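Local coordinates for protein arginine kinase (Anthopleura japonica, PDB 4RF6) that catalyses the reversible transfer of phosphate from ATP to L-arginine, and carries two phosphagen kinase repeats in one chain, at residues R483-R488 against G637-V642. Numbering follows the deposited sequence.
Sequences RIRVAR and GMRASV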
loop_
_atom_site.group_PDB
_atom_site.type_symbol
_atom_site.label_atom_id
_atom_site.label_comp_id
_atom_site.label_asym_id
_atom_site.label_seq_id
_atom_site.Cartn_x
_atom_site.Cartn_y
_atom_site.Cartn_z
ATOM N N ARG A 483 -10.840 19.038 -25.368
ATOM C CA ARG A 483 -10.026 18.262 -24.442
ATOM C C ARG A 483 -9.007 17.428 -25.210
ATOM O O ARG A 483 -9.350 16.772 -26.199
ATOM C CB ARG A 483 -10.934 17.334 -23.633
ATOM C CG ARG A 483 -10.258 16.510 -22.542
ATOM C CD ARG A 483 -11.315 15.707 -21.783
ATOM N NE ARG A 483 -10.761 14.843 -20.743
ATOM C CZ ARG A 483 -10.370 13.585 -20.937
ATOM N NH1 ARG A 483 -10.460 13.025 -22.137
ATOM N NH2 ARG A 483 -9.888 12.881 -19.926
ATOM N N ILE A 484 -7.754 17.450 -24.766
ATOM C CA ILE A 484 -6.750 16.570 -25.364
ATOM C C ILE A 484 -5.934 15.880 -24.287
ATOM O O ILE A 484 -5.329 16.539 -23.436
ATOM C CB ILE A 484 -5.801 17.316 -26.325
ATOM C CG1 ILE A 484 -6.589 18.058 -27.411
ATOM C CG2 ILE A 484 -4.821 16.334 -26.959
ATOM C CD1 ILE A 484 -5.726 18.948 -28.310
ATOM N N ARG A 485 -5.924 14.550 -24.336
ATOM C CA ARG A 485 -5.222 13.730 -23.355
ATOM C C ARG A 485 -4.134 12.912 -24.041
ATOM O O ARG A 485 -4.333 12.437 -25.161
ATOM C CB ARG A 485 -6.217 12.784 -22.669
ATOM C CG ARG A 485 -5.594 11.676 -21.808
ATOM C CD ARG A 485 -5.363 10.379 -22.597
ATOM N NE ARG A 485 -6.565 9.556 -22.702
ATOM C CZ ARG A 485 -6.624 8.403 -23.358
ATOM N NH1 ARG A 485 -5.547 7.937 -23.981
ATOM N NH2 ARG A 485 -7.758 7.714 -23.394
ATOM N N VAL A 486 -2.997 12.726 -23.371
ATOM C CA VAL A 486 -2.019 11.738 -23.829
ATOM C C VAL A 486 -1.619 10.821 -22.677
ATOM O O VAL A 486 -1.502 11.254 -21.530
ATOM C CB VAL A 486 -0.752 12.366 -24.482
ATOM C CG1 VAL A 486 -1.108 13.132 -25.742
ATOM C CG2 VAL A 486 -0.015 13.258 -23.503
ATOM N N ALA A 487 -1.441 9.544 -22.986
ATOM C CA ALA A 487 -0.877 8.605 -22.030
ATOM C C ALA A 487 0.622 8.553 -22.282
ATOM O O ALA A 487 1.057 8.514 -23.430
ATOM C CB ALA A 487 -1.484 7.228 -22.217
ATOM N N ARG A 488 1.415 8.538 -21.217
ATOM C CA ARG A 488 2.862 8.421 -21.365
ATOM C C ARG A 488 3.405 7.527 -20.259
ATOM O O ARG A 488 2.812 7.439 -19.178
ATOM C CB ARG A 488 3.529 9.799 -21.309
ATOM C CG ARG A 488 3.235 10.730 -22.488
ATOM C CD ARG A 488 3.927 10.248 -23.767
ATOM N NE ARG A 488 3.756 11.199 -24.866
ATOM C CZ ARG A 488 2.777 11.137 -25.765
ATOM N NH1 ARG A 488 1.874 10.159 -25.709
ATOM N NH2 ARG A 488 2.700 12.053 -26.720
ATOM N N GLY A 637 -0.779 7.799 -28.154
ATOM C CA GLY A 637 -1.432 7.586 -26.871
ATOM C C GLY A 637 -2.473 8.656 -26.593
ATOM O O GLY A 637 -2.804 8.946 -25.435
ATOM N N MET A 638 -2.988 9.248 -27.665
ATOM C CA MET A 638 -3.784 10.466 -27.555
ATOM C C MET A 638 -5.282 10.215 -27.682
ATOM O O MET A 638 -5.721 9.385 -28.481
ATOM C CB MET A 638 -3.345 11.474 -28.626
ATOM C CG MET A 638 -4.212 12.739 -28.691
ATOM S SD MET A 638 -3.627 13.951 -29.905
ATOM C CE MET A 638 -2.156 14.571 -29.096
ATOM N N ARG A 639 -6.062 10.916 -26.867
ATOM C CA ARG A 639 -7.473 11.085 -27.167
ATOM C C ARG A 639 -7.797 12.570 -27.225
ATOM O O ARG A 639 -7.749 13.269 -26.208
ATOM C CB ARG A 639 -8.366 10.390 -26.140
ATOM C CG ARG A 639 -9.843 10.421 -26.533
ATOM C CD ARG A 639 -10.738 9.731 -25.513
ATOM N NE ARG A 639 -11.885 10.572 -25.181
ATOM C CZ ARG A 639 -13.044 10.553 -25.831
ATOM N NH1 ARG A 639 -13.229 9.722 -26.849
ATOM N NH2 ARG A 639 -14.023 11.363 -25.459
ATOM N N ALA A 640 -8.121 13.051 -28.421
ATOM C CA ALA A 640 -8.565 14.428 -28.601
ATOM C C ALA A 640 -10.085 14.435 -28.642
ATOM O O ALA A 640 -10.692 13.654 -29.381
ATOM C CB ALA A 640 -7.990 15.010 -29.881
ATOM N N SER A 641 -10.707 15.308 -27.853
ATOM C CA SER A 641 -12.162 15.299 -27.730
ATOM C C SER A 641 -12.738 16.701 -27.904
ATOM O O SER A 641 -12.223 17.671 -27.345
ATOM C CB SER A 641 -12.574 14.709 -26.376
ATOM O OG SER A 641 -13.976 14.524 -26.286
ATOM N N VAL A 642 -13.795 16.806 -28.705
ATOM C CA VAL A 642 -14.494 18.069 -28.894
ATOM C C VAL A 642 -15.985 17.858 -28.662
ATOM O O VAL A 642 -16.604 17.011 -29.315
ATOM C CB VAL A 642 -14.256 18.646 -30.310
ATOM C CG1 VAL A 642 -15.325 19.668 -30.659
ATOM C CG2 VAL A 642 -12.870 19.264 -30.409
HETATM O O HOH W 1 -9.913 13.946 -24.622
#
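Met638 lies on the tightly packed face of this strand pair, its methyl CE 3.8 Å from both Ile484 CG2 and Val486 CG1. The chain runs extended through CG and turns only at its last torsion (chi3 -72°), which lets CE reach the two branched side chains. Helix 598-616 packs on Ile484, and helix 696-714 on both Ile484 and Met638. Between the faces the backbones pair as antiparallel neighbours, Arg483 with Ser641 and Arg485 with Arg639 being the hydrogen-bonded pairs. They are adjacent interior strands, 479-488 and 638-645, of the eight-stranded antiparallel sheet in the catalytic domain of the second phosphagen kinase repeat. The other face carries Ser641 and three arginines: Arg485 is buried, Arg483 and Arg639 partly exposed toward solvent. Arg639 CB sits over the centre of the Arg485 guanidinium, 3.7 Å above the guanidinium plane, while Arg485 NH1 donates a bent 3.3 Å bond to Gly637 O. That oxygen also takes Ala487 N at 2.9 Å, from the opposite side of its carbonyl plane. Arg483 brings NH1 within 4.2 Å of Arg639 NE; a salt bridge from Arg639 to Asp685 probably eases this repulsion, and a water donating to Arg639 O accepts a weak hydrogen bond from Arg483 NH1.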